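Local coordinates for Pdx2 protein (Plasmodium falciparum, PDB 2ABW), which hydrolyses glutamine to glutamate and ammonia and passes the ammonia to the partner synthase Pdx1 for making pyridoxal 5'-phosphate, the active form of vitamin B6, at residues E53-R58 with I100-N105; R59-A62 with T67-N70; N96-K101 with Y157-L162. One frame throughout, in Å; residues are numbered along the deposited sequence.

Interaction 1: residues E53-R58 with I100-N105; sequences ESTTVR and IKLYSN
T55 and L102 meet where the first turn of helix 54-60 faces the loop that runs from strand 94-98 to strand 115-120. The leucine comes slantwise to the threonine and touches it with one branch: L102 CD1 lies 3.8 Å from T55 CG2 and 3.9 Å from T55 CB. With T55 CG2 anti to the backbone N (chi1 -71° for OG1), the methyl is turned to the leucine, while T55 OG1 lies only a little farther off, 4.1 Å from L102 CD1. T55 was modelled in two conformers, and these distances belong to one of them. The packed side of the contact is the buried pair S54 and T55. S54 OG stands 3.9 Å from I100 CG2; I100 too has a second conformer. F110 packs against S54, T55 and I100, and I91 and L92 of helix 88-92 close on S54 as well. L102 is the exposed, solvent-side partner, and within 100-105 no residue past it comes within 4.5 Å of 53-58. Farther along the loop, F106 and K109 O hold R58. Inside the helix, V57 N donates to E53 O (3.2 Å), beginning the regular bonding just behind the N-cap E53. E53 and S54 belong to the glutamine-binding site, and I100 adjoins another of its residues, R121. No hydrogen bond joins the two segments. The contact rests on van der Waals touch, mostly of methyl groups, with the S54 hydroxyl set against a methyl, so the loop meets the helix start by shape rather than by polar bonds.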
loop_
_atom_site.group_PDB
_atom_site.type_symbol
_atom_site.label_atom_id
_atom_site.label_comp_id
_atom_site.label_asym_id
_atom_site.label_seq_id
_atom_site.Cartn_x
_atom_site.Cartn_y
_atom_site.Cartn_z
ATOM N N GLU A 53 -0.341 0.806 -12.272
ATOM C CA GLU A 53 -1.684 1.106 -12.745
ATOM C C GLU A 53 -2.798 0.381 -12.015
ATOM O O GLU A 53 -2.980 -0.853 -12.171
ATOM C CB GLU A 53 -1.796 0.663 -14.197
ATOM C CG GLU A 53 -0.846 1.465 -15.080
ATOM C CD GLU A 53 -1.080 1.304 -16.578
ATOM O OE1 GLU A 53 -2.063 0.629 -16.977
ATOM O OE2 GLU A 53 -0.259 1.833 -17.387
ATOM N N SER A 54 -3.621 1.180 -11.355
ATOM C CA SER A 54 -4.705 0.623 -10.555
ATOM C C SER A 54 -5.652 -0.197 -11.392
ATOM O O SER A 54 -6.167 -1.183 -10.948
ATOM C CB SER A 54 -5.437 1.710 -9.810
ATOM O OG SER A 54 -6.011 2.699 -10.674
ATOM N N THR A 55 -5.974 0.234 -12.624
ATOM C CA THR A 55 -6.948 -0.494 -13.392
ATOM C C THR A 55 -6.441 -1.888 -13.763
ATOM O O THR A 55 -7.216 -2.856 -13.836
ATOM C CB THR A 55 -7.464 0.304 -14.589
ATOM O OG1 THR A 55 -8.289 1.371 -14.099
ATOM C CG2 THR A 55 -8.265 -0.568 -15.443
ATOM N N THR A 56 -5.150 -1.984 -14.026
ATOM C CA THR A 56 -4.556 -3.286 -14.336
ATOM C C THR A 56 -4.603 -4.267 -13.176
ATOM O O THR A 56 -5.052 -5.367 -13.374
ATOM C CB THR A 56 -3.082 -3.148 -14.726
ATOM O OG1 THR A 56 -2.997 -2.262 -15.850
ATOM C CG2 THR A 56 -2.512 -4.504 -15.108
ATOM N N VAL A 57 -4.218 -3.824 -12.024
ATOM C CA VAL A 57 -4.260 -4.678 -10.832
ATOM C C VAL A 57 -5.699 -5.086 -10.566
ATOM O O VAL A 57 -6.037 -6.248 -10.370
ATOM C CB VAL A 57 -3.701 -3.973 -9.654
ATOM C CG1 VAL A 57 -4.048 -4.741 -8.384
ATOM C CG2 VAL A 57 -2.178 -3.705 -9.757
ATOM N N ARG A 58 -6.641 -4.146 -10.688
ATOM C CA ARG A 58 -8.039 -4.518 -10.431
ATOM C C ARG A 58 -8.587 -5.553 -11.383
ATOM O O ARG A 58 -9.311 -6.445 -11.022
ATOM C CB ARG A 58 -8.931 -3.262 -10.490
ATOM C CG ARG A 58 -10.387 -3.493 -10.215
ATOM C CD ARG A 58 -10.655 -4.131 -8.827
ATOM N NE ARG A 58 -12.069 -4.428 -8.578
ATOM C CZ ARG A 58 -12.744 -5.514 -8.942
ATOM N NH1 ARG A 58 -12.187 -6.546 -9.583
ATOM N NH2 ARG A 58 -14.010 -5.652 -8.588
ATOM N N ILE A 100 -9.317 8.417 -12.808
ATOM C CA ILE A 100 -8.859 7.132 -13.355
ATOM C C ILE A 100 -9.226 6.818 -14.837
ATOM O O ILE A 100 -8.840 5.775 -15.366
ATOM C CB ILE A 100 -9.200 5.965 -12.392
ATOM C CG1 ILE A 100 -10.551 6.135 -11.708
ATOM C CG2 ILE A 100 -8.090 5.940 -11.268
ATOM C CD1 ILE A 100 -11.162 4.919 -11.089
ATOM N N LYS A 101 -9.919 7.741 -15.505
ATOM C CA LYS A 101 -10.333 7.630 -16.961
ATOM C C LYS A 101 -10.965 6.327 -17.431
ATOM O O LYS A 101 -12.082 6.384 -17.974
ATOM C CB LYS A 101 -9.231 8.001 -17.984
ATOM C CG LYS A 101 -8.397 9.200 -17.591
ATOM C CD LYS A 101 -7.277 9.444 -18.608
ATOM C CE LYS A 101 -7.706 10.405 -19.633
ATOM N NZ LYS A 101 -8.331 11.590 -19.032
ATOM N N LEU A 102 -10.286 5.198 -17.263
ATOM C CA LEU A 102 -10.748 3.965 -17.856
ATOM C C LEU A 102 -11.982 3.577 -17.146
ATOM O O LEU A 102 -11.976 3.365 -15.931
ATOM C CB LEU A 102 -9.700 2.865 -17.748
ATOM C CG LEU A 102 -8.331 3.187 -18.385
ATOM C CD1 LEU A 102 -7.299 2.062 -18.043
ATOM C CD2 LEU A 102 -8.427 3.400 -19.889
ATOM N N TYR A 103 -13.080 3.524 -17.888
ATOM C CA TYR A 103 -14.302 3.065 -17.278
ATOM C C TYR A 103 -14.240 1.587 -17.083
ATOM O O TYR A 103 -13.962 0.796 -18.012
ATOM C CB TYR A 103 -15.534 3.381 -18.079
ATOM C CG TYR A 103 -16.035 4.755 -17.852
ATOM C CD1 TYR A 103 -15.466 5.823 -18.512
ATOM C CD2 TYR A 103 -17.115 4.993 -17.010
ATOM C CE1 TYR A 103 -15.933 7.091 -18.333
ATOM C CE2 TYR A 103 -17.624 6.286 -16.848
ATOM C CZ TYR A 103 -17.014 7.334 -17.510
ATOM O OH TYR A 103 -17.478 8.635 -17.376
ATOM N N SER A 104 -14.672 1.265 -15.888
ATOM C CA SER A 104 -14.430 0.015 -15.276
ATOM C C SER A 104 -15.636 -0.814 -15.509
ATOM O O SER A 104 -16.775 -0.368 -15.356
ATOM C CB SER A 104 -14.227 0.189 -13.769
ATOM O OG SER A 104 -15.264 -0.456 -13.049
ATOM N N ASN A 105 -15.362 -2.054 -15.845
ATOM C CA ASN A 105 -16.398 -3.035 -15.901
ATOM C C ASN A 105 -16.893 -3.337 -14.472
ATOM O O ASN A 105 -17.871 -4.068 -14.327
ATOM C CB ASN A 105 -15.868 -4.280 -16.648
ATOM C CG ASN A 105 -14.411 -4.528 -16.356
ATOM O OD1 ASN A 105 -13.987 -4.248 -15.245
ATOM N ND2 ASN A 105 -13.624 -5.003 -17.332
#

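Interaction 2: residues R59-A62 with T67-N70; sequences RCCA and TLYN
C61 and L68 are brought together by their first torsions: the thiol sits beside its own backbone N (chi1 -61°), while L68 CG swings anti to the backbone N (chi1 -173°), and the two tips meet at SG to CD2, 4.0 Å. C61 lies at the short turn between helix 54-60 and helix 63-77, and L68 in the first turns of the second helix; A62 N to R59 O (3.0 Å) is a bond at the end of the first. The backbone ties the junction too. C61 O accepts from Y69 N at 3.2 Å with a moderately bent N-H (146°), a link spanning eight residues where a regular helix would use four. Beside it, L68 N gives its hydrogen to a water at 2.9 Å, and the same water donates only weakly to C61 O. The contact is largely buried, and L11 and V38 pack on L68 from other parts of the fold. Y69 sends its ring away from C61, and its hydroxyl is bonded to S111 O. Near the turn the tyrosine leaves its CB, which rests 3.7 Å from C61 O and 4.3 Å from C61 CB.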
loop_
_atom_site.group_PDB
_atom_site.type_symbol
_atom_site.label_atom_id
_atom_site.label_comp_id
_atom_site.label_asym_id
_atom_site.label_seq_id
_atom_site.Cartn_x
_atom_site.Cartn_y
_atom_site.Cartn_z
ATOM N N ARG A 59 -8.285 -5.414 -12.672
ATOM C CA ARG A 59 -8.705 -6.407 -13.658
ATOM C C ARG A 59 -8.100 -7.791 -13.362
ATOM O O ARG A 59 -8.757 -8.811 -13.535
ATOM C CB ARG A 59 -8.168 -5.919 -14.998
ATOM C CG ARG A 59 -8.464 -6.804 -16.129
ATOM C CD ARG A 59 -8.304 -5.994 -17.425
ATOM N NE ARG A 59 -9.388 -5.015 -17.558
ATOM C CZ ARG A 59 -9.290 -3.816 -18.134
ATOM N NH1 ARG A 59 -8.130 -3.361 -18.623
ATOM N NH2 ARG A 59 -10.383 -3.063 -18.227
ATOM N N CYS A 60 -6.865 -7.799 -12.889
ATOM C CA CYS A 60 -6.227 -9.074 -12.477
ATOM C C CYS A 60 -7.025 -9.808 -11.346
ATOM O O CYS A 60 -7.007 -11.052 -11.256
ATOM C CB CYS A 60 -4.804 -8.829 -11.997
ATOM S SG CYS A 60 -3.622 -8.344 -13.349
ATOM N N CYS A 61 -7.689 -9.032 -10.500
ATOM C CA CYS A 61 -8.480 -9.576 -9.412
ATOM C C CYS A 61 -9.885 -9.940 -9.788
ATOM O O CYS A 61 -10.642 -10.481 -8.999
ATOM C CB CYS A 61 -8.496 -8.593 -8.231
ATOM S SG CYS A 61 -6.943 -8.240 -7.560
ATOM N N ALA A 62 -10.257 -9.698 -11.050
ATOM C CA ALA A 62 -11.631 -9.857 -11.491
ATOM C C ALA A 62 -11.955 -11.253 -12.027
ATOM O O ALA A 62 -13.115 -11.577 -12.334
ATOM C CB ALA A 62 -11.900 -8.874 -12.584
ATOM N N THR A 67 -13.460 -13.514 -7.809
ATOM C CA THR A 67 -13.144 -14.407 -6.698
ATOM C C THR A 67 -12.067 -13.757 -5.825
ATOM O O THR A 67 -12.200 -13.677 -4.604
ATOM C CB THR A 67 -12.719 -15.825 -7.172
ATOM O OG1 THR A 67 -13.900 -16.505 -7.674
ATOM C CG2 THR A 67 -12.130 -16.625 -6.063
ATOM N N LEU A 68 -11.001 -13.304 -6.450
ATOM C CA LEU A 68 -9.862 -12.712 -5.611
ATOM C C LEU A 68 -10.264 -11.376 -5.064
ATOM O O LEU A 68 -9.912 -11.048 -3.921
ATOM C CB LEU A 68 -8.565 -12.605 -6.423
ATOM C CG LEU A 68 -7.327 -12.196 -5.739
ATOM C CD1 LEU A 68 -6.983 -13.081 -4.530
ATOM C CD2 LEU A 68 -6.107 -12.115 -6.748
ATOM N N TYR A 69 -10.964 -10.532 -5.823
ATOM C CA TYR A 69 -11.456 -9.242 -5.342
ATOM C C TYR A 69 -12.243 -9.477 -4.033
ATOM O O TYR A 69 -12.009 -8.867 -2.998
ATOM C CB TYR A 69 -12.369 -8.596 -6.344
ATOM C CG TYR A 69 -12.994 -7.354 -5.841
ATOM C CD1 TYR A 69 -12.316 -6.143 -5.769
ATOM C CD2 TYR A 69 -14.276 -7.373 -5.362
ATOM C CE1 TYR A 69 -12.892 -4.970 -5.280
ATOM C CE2 TYR A 69 -14.841 -6.210 -4.780
ATOM C CZ TYR A 69 -14.197 -5.022 -4.790
ATOM O OH TYR A 69 -14.756 -3.876 -4.226
ATOM N N ASN A 70 -13.201 -10.396 -4.095
ATOM C CA ASN A 70 -14.080 -10.623 -2.885
ATOM C C ASN A 70 -13.221 -11.149 -1.732
ATOM O O ASN A 70 -13.430 -10.731 -0.587
ATOM C CB ASN A 70 -15.130 -11.584 -3.202
ATOM C CG ASN A 70 -16.153 -11.042 -4.219
ATOM O OD1 ASN A 70 -16.393 -9.889 -4.220
ATOM N ND2 ASN A 70 -16.783 -11.908 -4.969
HETATM O O HOH W 1 -10.178 -13.891 -9.174
#

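Interaction 3: residues N96-K101 with Y157-L162; sequences NVENIK and YIREIL
E98 and R159 form a two-pronged, side-on salt bridge, with carboxylate and guanidinium nearly coplanar, their planes 9° apart. R159 NE donates to E98 OE1 at 2.9 Å, and R159 NH2 to E98 OE2 at 2.8 Å; both bonds are nearly straight and meet the carboxylate on its syn side. The bend at the third torsion of R159 (chi3 72°) turns this edge toward the extended glutamate, which crosses the arginine at about a right angle. NH1 on the other side of the guanidinium reaches E160 OE2 at 3.0 Å in a weak bond, so all three arginine nitrogens have an acidic partner. E160 CG also lies 3.5 Å above one face of the R159 guanidinium, offset toward the rim. R159 thus stands between two acids and probably eases their mutual repulsion, E98 OE2 and E160 OE1 being 5.3 Å apart. The second oxygen, E160 OE1, is bonded to T118 OG1, and N96 ND2 donates to the same hydroxyl. T118 belongs to strand 115-120, the central strand of a small three-stranded sheet. The salt bridge spans that strand, linking outer strands 94-98 and 157-161 at the surface, where R159 and E160 make a classic beta bulge facing T118.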
loop_
_atom_site.group_PDB
_atom_site.type_symbol
_atom_site.label_atom_id
_atom_site.label_comp_id
_atom_site.label_asym_id
_atom_site.label_seq_id
_atom_site.Cartn_x
_atom_site.Cartn_y
_atom_site.Cartn_z
ATOM N N ASN A 96 -12.744 7.192 -2.392
ATOM C CA ASN A 96 -13.115 7.898 -3.582
ATOM C C ASN A 96 -11.905 7.964 -4.481
ATOM O O ASN A 96 -10.820 8.423 -4.050
ATOM C CB ASN A 96 -13.606 9.305 -3.264
ATOM C CG ASN A 96 -14.795 9.320 -2.376
ATOM O OD1 ASN A 96 -15.826 8.611 -2.640
ATOM N ND2 ASN A 96 -14.712 10.136 -1.313
ATOM N N VAL A 97 -12.014 7.468 -5.696
ATOM C CA VAL A 97 -10.995 7.566 -6.703
ATOM C C VAL A 97 -11.382 8.534 -7.769
ATOM O O VAL A 97 -12.450 8.345 -8.382
ATOM C CB VAL A 97 -10.585 6.143 -7.220
ATOM C CG1 VAL A 97 -9.520 6.274 -8.269
ATOM C CG2 VAL A 97 -10.165 5.128 -6.031
ATOM N N GLU A 98 -10.489 9.475 -8.081
ATOM C CA GLU A 98 -10.717 10.492 -9.124
ATOM C C GLU A 98 -9.701 10.408 -10.252
ATOM O O GLU A 98 -8.527 10.074 -10.080
ATOM C CB GLU A 98 -10.677 11.871 -8.499
ATOM C CG GLU A 98 -11.772 12.033 -7.459
ATOM C CD GLU A 98 -11.803 13.393 -6.753
ATOM O OE1 GLU A 98 -10.795 14.097 -6.767
ATOM O OE2 GLU A 98 -12.829 13.712 -6.119
ATOM N N ASN A 99 -10.178 10.699 -11.449
ATOM C CA ASN A 99 -9.311 10.819 -12.620
ATOM C C ASN A 99 -8.680 9.536 -13.129
ATOM O O ASN A 99 -7.642 9.576 -13.821
ATOM C CB ASN A 99 -8.240 11.894 -12.409
ATOM C CG ASN A 99 -7.604 12.352 -13.711
ATOM O OD1 ASN A 99 -8.297 12.588 -14.718
ATOM N ND2 ASN A 99 -6.282 12.482 -13.703
ATOM N N ILE A 100 -9.317 8.417 -12.808
ATOM C CA ILE A 100 -8.859 7.132 -13.355
ATOM C C ILE A 100 -9.226 6.818 -14.837
ATOM O O ILE A 100 -8.840 5.775 -15.366
ATOM C CB ILE A 100 -9.200 5.965 -12.392
ATOM C CG1 ILE A 100 -10.551 6.135 -11.708
ATOM C CG2 ILE A 100 -8.090 5.940 -11.268
ATOM C CD1 ILE A 100 -11.162 4.919 -11.089
ATOM N N LYS A 101 -9.919 7.741 -15.505
ATOM C CA LYS A 101 -10.333 7.630 -16.961
ATOM C C LYS A 101 -10.965 6.327 -17.431
ATOM O O LYS A 101 -12.082 6.384 -17.974
ATOM C CB LYS A 101 -9.231 8.001 -17.984
ATOM C CG LYS A 101 -8.397 9.200 -17.591
ATOM C CD LYS A 101 -7.277 9.444 -18.608
ATOM C CE LYS A 101 -7.706 10.405 -19.633
ATOM N NZ LYS A 101 -8.331 11.590 -19.032
ATOM N N TYR A 157 -2.302 11.555 -5.926
ATOM C CA TYR A 157 -2.460 12.679 -5.021
ATOM C C TYR A 157 -3.615 12.466 -4.103
ATOM O O TYR A 157 -4.757 12.345 -4.497
ATOM C CB TYR A 157 -2.629 13.953 -5.832
ATOM C CG TYR A 157 -2.881 15.175 -5.011
ATOM C CD1 TYR A 157 -1.859 15.784 -4.297
ATOM C CD2 TYR A 157 -4.108 15.763 -4.994
ATOM C CE1 TYR A 157 -2.104 16.942 -3.551
ATOM C CE2 TYR A 157 -4.352 16.907 -4.251
ATOM C CZ TYR A 157 -3.357 17.454 -3.527
ATOM O OH TYR A 157 -3.625 18.610 -2.810
ATOM N N ILE A 158 -3.351 12.545 -2.797
ATOM C CA ILE A 158 -4.382 12.413 -1.782
ATOM C C ILE A 158 -5.021 13.772 -1.523
ATOM O O ILE A 158 -4.410 14.658 -0.866
ATOM C CB ILE A 158 -3.793 11.805 -0.510
ATOM C CG1 ILE A 158 -3.282 10.401 -0.794
ATOM C CG2 ILE A 158 -4.810 11.847 0.595
ATOM C CD1 ILE A 158 -2.456 9.659 0.340
ATOM N N ARG A 159 -6.213 13.982 -2.051
ATOM C CA ARG A 159 -6.862 15.242 -2.071
ATOM C C ARG A 159 -7.624 15.477 -0.786
ATOM O O ARG A 159 -7.794 16.650 -0.378
ATOM C CB ARG A 159 -7.781 15.348 -3.237
ATOM C CG ARG A 159 -8.410 16.743 -3.437
ATOM C CD ARG A 159 -9.169 16.849 -4.739
ATOM N NE ARG A 159 -10.420 16.107 -4.774
ATOM C CZ ARG A 159 -11.526 16.476 -4.137
ATOM N NH1 ARG A 159 -11.547 17.495 -3.300
ATOM N NH2 ARG A 159 -12.582 15.725 -4.222
ATOM N N GLU A 160 -8.215 14.435 -0.209
ATOM C CA GLU A 160 -9.069 14.594 0.988
ATOM C C GLU A 160 -8.815 13.450 1.985
ATOM O O GLU A 160 -8.809 12.294 1.584
ATOM C CB GLU A 160 -10.544 14.552 0.617
ATOM C CG GLU A 160 -10.987 15.602 -0.390
ATOM C CD GLU A 160 -12.478 15.525 -0.756
ATOM O OE1 GLU A 160 -12.985 14.360 -0.854
ATOM O OE2 GLU A 160 -13.092 16.605 -0.871
ATOM N N ILE A 161 -8.797 13.800 3.268
ATOM C CA ILE A 161 -8.921 12.842 4.374
ATOM C C ILE A 161 -10.397 12.914 4.788
ATOM O O ILE A 161 -10.909 14.021 5.043
ATOM C CB ILE A 161 -8.007 13.222 5.514
ATOM C CG1 ILE A 161 -6.532 13.235 5.086
ATOM C CG2 ILE A 161 -8.164 12.293 6.723
ATOM C CD1 ILE A 161 -5.997 11.961 4.442
ATOM N N LEU A 162 -11.015 11.744 4.970
ATOM C CA LEU A 162 -12.474 11.680 5.124
ATOM C C LEU A 162 -12.912 11.179 6.501
ATOM O O LEU A 162 -14.113 11.067 6.767
ATOM C CB LEU A 162 -13.102 10.875 4.023
ATOM C CG LEU A 162 -12.877 11.350 2.595
ATOM C CD1 LEU A 162 -13.348 10.353 1.578
ATOM C CD2 LEU A 162 -13.430 12.751 2.354
#

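The most buried of the three is interaction 2, interaction 1 is partly buried, and interaction 3 lies at the surface, and the chemistry changes accordingly: a backbone bond, a water and thiol-leucine packing in interaction 2, mostly methyl contacts in interaction 1, an ionic network in interaction 3. Interactions 1 and 2 both use helix 54-60, one at its start and one just past its end, and they touch where R58 of the helix makes a cation-pi contact with the Y69 ring. Interaction 3 joins strands of the small sheet instead, yet shares I100 and K101 with interaction 1, whose loop continues from strand 94-98. Interactions 2 and 3 do not touch, their nearest atoms being about 9 Å apart.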